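Local structure of Sca-family protein (4LQ8) at residues A[216-226]-A[239-248]; A[177-185]-A[194-202]. The protein is a rickettsial surface cell antigen, seen here as its N-terminal head domain, that is probably involved in cell adhesion. All coordinates share one frame; numbering follows the deposited sequence. Where two conformers were deposited one is given.

Contact 1 (A[216-226]-A[239-248]); sequences VQISSYREIDF and LSMVALKADG
The carbonyl oxygen of Val242 is gripped twice from the 216-226 side. Arg222 NH2 donates to Val242 O at 2.8 Å, in the carbonyl plane on a lone pair and almost within the guanidinium's own plane, while a water held on Arg222 NE donates to the same oxygen at 3.1 Å. Direct bond and water bridge together should hold the guanidinium against rotation. Its chain arrives there because CG lies between the backbone N and carbonyl carbon (chi1 68°) and the rest runs extended; the Leu244 side chain crosses it at about a right angle, its CD1 3.7 Å from Arg222 CG. Ile224 CD1 sits over one guanidinium face, toward the rim, and also touches Met241 CG at 3.7 Å. The bend at chi2 of Met241 (-61°) brings SD as well as CG against this methyl. Beyond it, the Phe226 ring takes Leu239 CD1 at its edge, 3.8 Å from Phe226 CD1, and Ile224 CG2 over its centre. At the other end the type I turn 245-248 meets the backbone directly: Ser219 N donates to Ala246 O at 3.0 Å, and Ala246 CB lies 3.7 Å from Ile218 CD1. One water joins Ser220 O to Lys245 O. With strand axes 10.0 Å apart, 221-224 and 239-242 face each other as members of two sheets rather than as paired neighbours. Arg222 NH1 forms salt bridges with Asp32 and Glu198, Leu196 of strand 192-201 packs on Leu239 and Met241, and Ile218 reaches strands 206-209 and 300-304.

Contact 2 (A[177-185]-A[194-202]); sequences ASDLRATVV and CTLNETTVK
Arg181 and Glu198 lie side by side on one face of the antiparallel pair, both pointing the same way, with guanidinium and carboxylate planes 28° apart. The carboxylate comes to the guanidinium's edge, where Arg181 NH1 and Glu198 OE2 form a salt bridge at 3.1 Å whose hydrogen bond is weak and bent (130°). Glu198 CG stands anti to the backbone N and the chain continues extended, whereas Arg181 bends at chi3, turning the NH1 edge to the carboxylate. The same OE2 also serves Arg222, so one carboxylate oxygen lies between two arginines, which would probably favour its ionised form. Further along this face Thr183 and Leu196 are likewise parallel in direction, with Thr183 CG2 3.9 Å from Leu196 CB; the Thr183 hydroxyl bonds to Gln170 O. Val185 CG2 then meets Leu196 CD1 obliquely at 3.9 Å, and Val185 CB approaches Cys194 SG, forming an apolar end to the row. On the other face Leu180 and Thr199 run alongside each other, Leu180 CD2 coming within 3.3 Å of Thr199 OG1, while Val184 slants across Thr195, whose hydroxyl is bonded to Glu192. The backbones beneath are regularly bonded: Arg181 with Glu198 and Thr183 with Leu196 each exchange two N-H...O bonds, among them Leu196 N to Thr183 O at 2.8 Å, and Val185 N bonds to Cys194 O. At the open end Thr200 N donates at 2.8 Å, nearly straight (174°), to Asp179 O, within the type I turn 177-180. Alternating hydrogen-bonded and non-hydrogen-bonded pairs between chain-adjacent strands identify a two-stranded antiparallel beta hairpin, here part of a six-stranded antiparallel sheet.

Contact 2 pairs neighbouring strands within one sheet; contact 1 sets strand 215-224, the next strand of that sheet, against strand 236-245 of another. Their chemistry follows: repeated backbone bonds dominate contact 2, whereas contact 1 relies on side chains, one arginine-carbonyl bond, a single direct backbone bond and bridging waters. Contact 1 lies nearer the chain's centre and is buried where Arg222, Ile224 and Phe226 meet Leu239, Met241, Val242 and Leu244, with its turn at the margin. Contact 2 is two-sided, with Thr183, Val185, Cys194, Leu196 and Glu198 turned inward and Val184 and Thr195 exposed on the reverse. Backbone bonding between Tyr221 and Val201 joins the two, as does the shared Glu198.

Contact 1 (A[216-226]-A[239-248])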
# COMPACT_ATOMS: atom_id res chain seq x y z
N VAL A 216 19.26 -9.76 5.57
CA VAL A 216 18.76 -10.26 4.29
C VAL A 216 19.34 -9.36 3.18
O VAL A 216 19.16 -8.13 3.23
CB VAL A 216 17.19 -10.29 4.23
CG1 VAL A 216 16.68 -10.67 2.85
CG2 VAL A 216 16.60 -11.22 5.29
N GLN A 217 19.99 -9.98 2.18
CA GLN A 217 20.47 -9.21 1.04
C GLN A 217 19.36 -9.07 0.00
O GLN A 217 18.75 -10.08 -0.37
CB GLN A 217 21.72 -9.81 0.40
CG GLN A 217 22.27 -8.84 -0.68
CD GLN A 217 23.53 -9.30 -1.32
OE1 GLN A 217 23.50 -9.91 -2.38
NE2 GLN A 217 24.66 -9.00 -0.70
N ILE A 218 19.14 -7.84 -0.48
CA ILE A 218 18.20 -7.56 -1.57
C ILE A 218 19.10 -7.45 -2.79
O ILE A 218 19.87 -6.51 -2.91
CB ILE A 218 17.37 -6.25 -1.33
CG1 ILE A 218 16.54 -6.31 -0.01
CG2 ILE A 218 16.49 -5.90 -2.56
CD1 ILE A 218 15.48 -7.44 0.12
N SER A 219 19.03 -8.43 -3.68
CA SER A 219 19.87 -8.42 -4.88
C SER A 219 19.15 -7.81 -6.09
O SER A 219 19.80 -7.48 -7.07
CB SER A 219 20.40 -9.82 -5.17
OG SER A 219 19.33 -10.75 -5.27
N SER A 220 17.83 -7.61 -6.00
CA SER A 220 17.08 -6.97 -7.08
C SER A 220 15.76 -6.47 -6.55
O SER A 220 15.15 -7.11 -5.69
CB SER A 220 16.84 -7.95 -8.23
OG SER A 220 16.23 -7.33 -9.34
N TYR A 221 15.30 -5.32 -7.06
CA TYR A 221 14.01 -4.74 -6.70
C TYR A 221 13.54 -3.88 -7.87
O TYR A 221 14.32 -3.64 -8.80
CB TYR A 221 14.08 -3.91 -5.38
CG TYR A 221 14.91 -2.65 -5.47
CD1 TYR A 221 14.34 -1.44 -5.87
CD2 TYR A 221 16.26 -2.66 -5.15
CE1 TYR A 221 15.10 -0.27 -5.94
CE2 TYR A 221 17.03 -1.49 -5.21
CZ TYR A 221 16.43 -0.29 -5.59
OH TYR A 221 17.19 0.84 -5.74
N ARG A 222 12.27 -3.45 -7.84
CA ARG A 222 11.77 -2.59 -8.91
C ARG A 222 11.07 -1.38 -8.31
O ARG A 222 10.66 -1.39 -7.13
CB ARG A 222 10.82 -3.35 -9.85
CG ARG A 222 9.51 -3.74 -9.13
CD ARG A 222 8.48 -4.33 -10.04
NE ARG A 222 7.33 -4.82 -9.26
CZ ARG A 222 6.19 -5.20 -9.82
NH1 ARG A 222 6.03 -5.12 -11.13
NH2 ARG A 222 5.21 -5.67 -9.06
N GLU A 223 10.92 -0.36 -9.12
CA GLU A 223 10.16 0.82 -8.71
C GLU A 223 9.30 1.26 -9.88
O GLU A 223 9.77 1.30 -11.02
CB GLU A 223 11.06 1.95 -8.18
CG GLU A 223 12.11 2.42 -9.17
CD GLU A 223 13.14 3.35 -8.57
OE1 GLU A 223 13.19 4.53 -8.99
OE2 GLU A 223 13.86 2.92 -7.65
N ILE A 224 8.04 1.59 -9.60
CA ILE A 224 7.14 2.06 -10.65
C ILE A 224 6.90 3.56 -10.47
O ILE A 224 6.68 4.02 -9.35
CB ILE A 224 5.85 1.21 -10.74
CG1 ILE A 224 6.21 -0.22 -11.19
CG2 ILE A 224 4.81 1.86 -11.67
CD1 ILE A 224 5.19 -1.29 -10.84
N ASP A 225 6.99 4.30 -11.57
CA ASP A 225 6.79 5.74 -11.52
C ASP A 225 5.29 6.09 -11.56
O ASP A 225 4.80 6.59 -12.55
CB ASP A 225 7.60 6.42 -12.64
CG ASP A 225 7.77 7.92 -12.47
OD1 ASP A 225 7.59 8.43 -11.34
OD2 ASP A 225 8.14 8.59 -13.46
N PHE A 226 4.57 5.80 -10.48
CA PHE A 226 3.12 6.03 -10.41
C PHE A 226 2.77 7.50 -10.66
O PHE A 226 3.40 8.37 -10.05
CB PHE A 226 2.53 5.57 -9.07
CG PHE A 226 2.69 4.10 -8.77
CD1 PHE A 226 1.77 3.16 -9.26
CD2 PHE A 226 3.74 3.64 -7.98
CE1 PHE A 226 1.92 1.80 -8.97
CE2 PHE A 226 3.89 2.29 -7.71
CZ PHE A 226 2.97 1.37 -8.19
N LEU A 239 -4.63 -0.04 -9.84
CA LEU A 239 -3.40 -0.79 -10.03
C LEU A 239 -3.08 -1.61 -8.83
O LEU A 239 -3.21 -1.13 -7.71
CB LEU A 239 -2.23 0.18 -10.29
CG LEU A 239 -2.40 1.20 -11.44
CD1 LEU A 239 -1.23 2.16 -11.45
CD2 LEU A 239 -2.55 0.47 -12.80
N SER A 240 -2.65 -2.87 -9.05
CA SER A 240 -2.24 -3.80 -7.99
C SER A 240 -0.90 -4.36 -8.38
O SER A 240 -0.83 -5.20 -9.27
CB SER A 240 -3.26 -4.92 -7.81
OG SER A 240 -4.48 -4.45 -7.26
N MET A 241 0.18 -3.88 -7.75
CA MET A 241 1.55 -4.29 -8.03
C MET A 241 2.06 -5.21 -6.94
O MET A 241 2.13 -4.82 -5.77
CB MET A 241 2.45 -3.05 -8.26
CG MET A 241 1.94 -2.11 -9.38
SD MET A 241 1.84 -2.88 -11.03
CE MET A 241 1.27 -1.51 -12.00
N VAL A 242 2.37 -6.45 -7.31
CA VAL A 242 2.80 -7.47 -6.37
C VAL A 242 4.19 -7.15 -5.74
O VAL A 242 5.07 -6.56 -6.39
CB VAL A 242 2.73 -8.90 -7.01
CG1 VAL A 242 3.86 -9.13 -8.02
CG2 VAL A 242 2.71 -9.99 -5.93
N ALA A 243 4.34 -7.54 -4.48
CA ALA A 243 5.59 -7.43 -3.73
C ALA A 243 6.59 -8.39 -4.37
O ALA A 243 6.18 -9.42 -4.91
CB ALA A 243 5.34 -7.83 -2.29
N LEU A 244 7.88 -8.07 -4.35
CA LEU A 244 8.89 -8.97 -4.91
C LEU A 244 9.71 -9.54 -3.79
O LEU A 244 10.00 -8.82 -2.82
CB LEU A 244 9.83 -8.25 -5.90
CG LEU A 244 9.25 -7.81 -7.24
CD1 LEU A 244 10.33 -7.18 -8.10
CD2 LEU A 244 8.60 -8.97 -8.01
N LYS A 245 10.18 -10.78 -3.94
CA LYS A 245 11.08 -11.43 -2.99
C LYS A 245 12.46 -10.75 -3.05
O LYS A 245 12.71 -9.98 -3.98
CB LYS A 245 11.19 -12.93 -3.29
CG LYS A 245 9.85 -13.68 -3.16
CD LYS A 245 10.04 -15.18 -3.03
CE LYS A 245 10.19 -15.87 -4.35
NZ LYS A 245 10.56 -17.31 -4.17
N ALA A 246 13.36 -11.06 -2.09
CA ALA A 246 14.73 -10.47 -2.02
C ALA A 246 15.55 -10.62 -3.31
O ALA A 246 16.40 -9.77 -3.57
CB ALA A 246 15.51 -11.04 -0.84
N ASP A 247 15.29 -11.67 -4.11
CA ASP A 247 16.04 -11.91 -5.37
C ASP A 247 15.30 -11.34 -6.60
O ASP A 247 15.64 -11.66 -7.73
CB ASP A 247 16.33 -13.43 -5.54
CG ASP A 247 15.09 -14.33 -5.70
OD1 ASP A 247 13.96 -13.80 -5.71
OD2 ASP A 247 15.26 -15.57 -5.77
N GLY A 248 14.26 -10.55 -6.35
CA GLY A 248 13.48 -9.90 -7.40
C GLY A 248 12.44 -10.76 -8.09
O GLY A 248 11.88 -10.33 -9.09
O HOH W 1 13.13 -7.19 -3.93
O HOH W 2 13.26 -7.54 -9.67
O HOH W 3 7.59 -4.77 -6.38

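Contact 2 (A[177-185]-A[194-202])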
# COMPACT_ATOMS: atom_id res chain seq x y z
N ALA A 177 16.69 -0.34 -23.32
CA ALA A 177 17.09 -0.27 -21.91
C ALA A 177 16.71 -1.56 -21.21
O ALA A 177 15.53 -1.82 -21.01
CB ALA A 177 16.43 0.93 -21.22
N SER A 178 17.71 -2.39 -20.86
CA SER A 178 17.54 -3.70 -20.22
C SER A 178 16.84 -3.69 -18.84
O SER A 178 16.25 -4.69 -18.45
CB SER A 178 18.89 -4.41 -20.12
OG SER A 178 19.78 -3.67 -19.31
N ASP A 179 16.91 -2.57 -18.11
CA ASP A 179 16.31 -2.42 -16.78
C ASP A 179 14.88 -1.85 -16.83
O ASP A 179 14.30 -1.59 -15.79
CB ASP A 179 17.21 -1.53 -15.90
CG ASP A 179 17.50 -0.12 -16.44
OD1 ASP A 179 17.30 0.12 -17.64
OD2 ASP A 179 17.93 0.74 -15.64
N LEU A 180 14.32 -1.63 -18.03
CA LEU A 180 12.99 -1.03 -18.13
C LEU A 180 11.95 -1.88 -18.79
O LEU A 180 12.26 -2.65 -19.72
CB LEU A 180 13.03 0.34 -18.85
CG LEU A 180 14.01 1.42 -18.32
CD1 LEU A 180 14.03 2.64 -19.26
CD2 LEU A 180 13.65 1.88 -16.89
N ARG A 181 10.70 -1.72 -18.31
CA ARG A 181 9.48 -2.26 -18.90
C ARG A 181 8.48 -1.13 -18.80
O ARG A 181 8.60 -0.26 -17.94
CB ARG A 181 8.94 -3.50 -18.19
CG ARG A 181 9.69 -4.80 -18.42
CD ARG A 181 9.43 -5.62 -17.18
NE ARG A 181 8.62 -6.78 -17.44
CZ ARG A 181 7.84 -7.39 -16.55
NH1 ARG A 181 7.69 -6.90 -15.33
NH2 ARG A 181 7.17 -8.47 -16.90
N ALA A 182 7.49 -1.14 -19.69
CA ALA A 182 6.47 -0.13 -19.72
C ALA A 182 5.15 -0.74 -20.11
O ALA A 182 5.13 -1.79 -20.76
CB ALA A 182 6.84 0.97 -20.71
N THR A 183 4.05 -0.12 -19.68
CA THR A 183 2.70 -0.54 -20.05
C THR A 183 1.84 0.69 -20.33
O THR A 183 1.78 1.60 -19.51
CB THR A 183 2.08 -1.56 -19.06
OG1 THR A 183 0.92 -2.13 -19.65
CG2 THR A 183 1.75 -0.96 -17.69
N VAL A 184 1.21 0.71 -21.50
CA VAL A 184 0.32 1.80 -21.91
C VAL A 184 -1.08 1.43 -21.38
O VAL A 184 -1.66 0.42 -21.79
CB VAL A 184 0.35 2.07 -23.44
CG1 VAL A 184 -0.52 3.28 -23.80
CG2 VAL A 184 1.79 2.28 -23.94
N VAL A 185 -1.56 2.21 -20.43
CA VAL A 185 -2.87 1.98 -19.82
C VAL A 185 -3.91 2.72 -20.67
O VAL A 185 -3.88 3.94 -20.76
CB VAL A 185 -2.88 2.38 -18.32
CG1 VAL A 185 -4.29 2.28 -17.74
CG2 VAL A 185 -1.90 1.52 -17.52
N CYS A 194 -2.45 6.83 -19.22
CA CYS A 194 -1.05 7.02 -18.83
C CYS A 194 -0.24 5.83 -19.33
O CYS A 194 -0.81 4.81 -19.74
CB CYS A 194 -0.94 7.14 -17.31
SG CYS A 194 -1.15 5.56 -16.45
N THR A 195 1.09 5.93 -19.24
CA THR A 195 2.01 4.83 -19.51
C THR A 195 2.78 4.65 -18.21
O THR A 195 3.21 5.64 -17.62
CB THR A 195 2.88 5.05 -20.75
OG1 THR A 195 2.03 5.31 -21.87
CG2 THR A 195 3.76 3.83 -21.08
N LEU A 196 2.88 3.41 -17.71
CA LEU A 196 3.58 3.16 -16.46
C LEU A 196 4.99 2.67 -16.76
O LEU A 196 5.16 1.82 -17.63
CB LEU A 196 2.84 2.12 -15.58
CG LEU A 196 1.41 2.51 -15.14
CD1 LEU A 196 0.70 1.30 -14.59
CD2 LEU A 196 1.44 3.63 -14.10
N ASN A 197 5.99 3.28 -16.11
CA ASN A 197 7.39 2.90 -16.27
C ASN A 197 7.83 2.06 -15.07
O ASN A 197 7.70 2.50 -13.94
CB ASN A 197 8.29 4.14 -16.39
CG ASN A 197 9.72 3.80 -16.69
OD1 ASN A 197 10.06 3.30 -17.78
ND2 ASN A 197 10.59 3.97 -15.69
N GLU A 198 8.36 0.87 -15.33
CA GLU A 198 8.89 -0.02 -14.29
C GLU A 198 10.42 -0.08 -14.47
O GLU A 198 10.90 -0.55 -15.50
CB GLU A 198 8.27 -1.42 -14.43
CG GLU A 198 8.72 -2.41 -13.37
CD GLU A 198 8.63 -3.85 -13.83
OE1 GLU A 198 9.40 -4.22 -14.75
OE2 GLU A 198 7.80 -4.61 -13.29
N THR A 199 11.17 0.37 -13.44
CA THR A 199 12.63 0.32 -13.44
C THR A 199 13.04 -0.80 -12.51
O THR A 199 12.68 -0.77 -11.34
CB THR A 199 13.24 1.67 -12.98
OG1 THR A 199 12.71 2.72 -13.79
CG2 THR A 199 14.79 1.69 -13.07
N THR A 200 13.80 -1.78 -13.03
CA THR A 200 14.33 -2.86 -12.21
C THR A 200 15.78 -2.46 -11.84
O THR A 200 16.55 -2.08 -12.71
CB THR A 200 14.24 -4.20 -12.94
OG1 THR A 200 12.88 -4.55 -13.09
CG2 THR A 200 14.95 -5.33 -12.21
N VAL A 201 16.13 -2.52 -10.54
CA VAL A 201 17.48 -2.21 -10.09
C VAL A 201 18.12 -3.55 -9.73
O VAL A 201 17.66 -4.24 -8.83
CB VAL A 201 17.47 -1.21 -8.90
CG1 VAL A 201 18.90 -0.86 -8.47
CG2 VAL A 201 16.70 0.07 -9.25
N LYS A 202 19.17 -3.93 -10.47
CA LYS A 202 19.88 -5.20 -10.34
C LYS A 202 21.34 -4.97 -9.98
O LYS A 202 22.07 -5.94 -9.80
CB LYS A 202 19.88 -5.94 -11.71
CG LYS A 202 18.57 -6.56 -12.13
CD LYS A 202 18.74 -7.44 -13.38
CE LYS A 202 18.50 -6.71 -14.69
NZ LYS A 202 17.05 -6.57 -15.00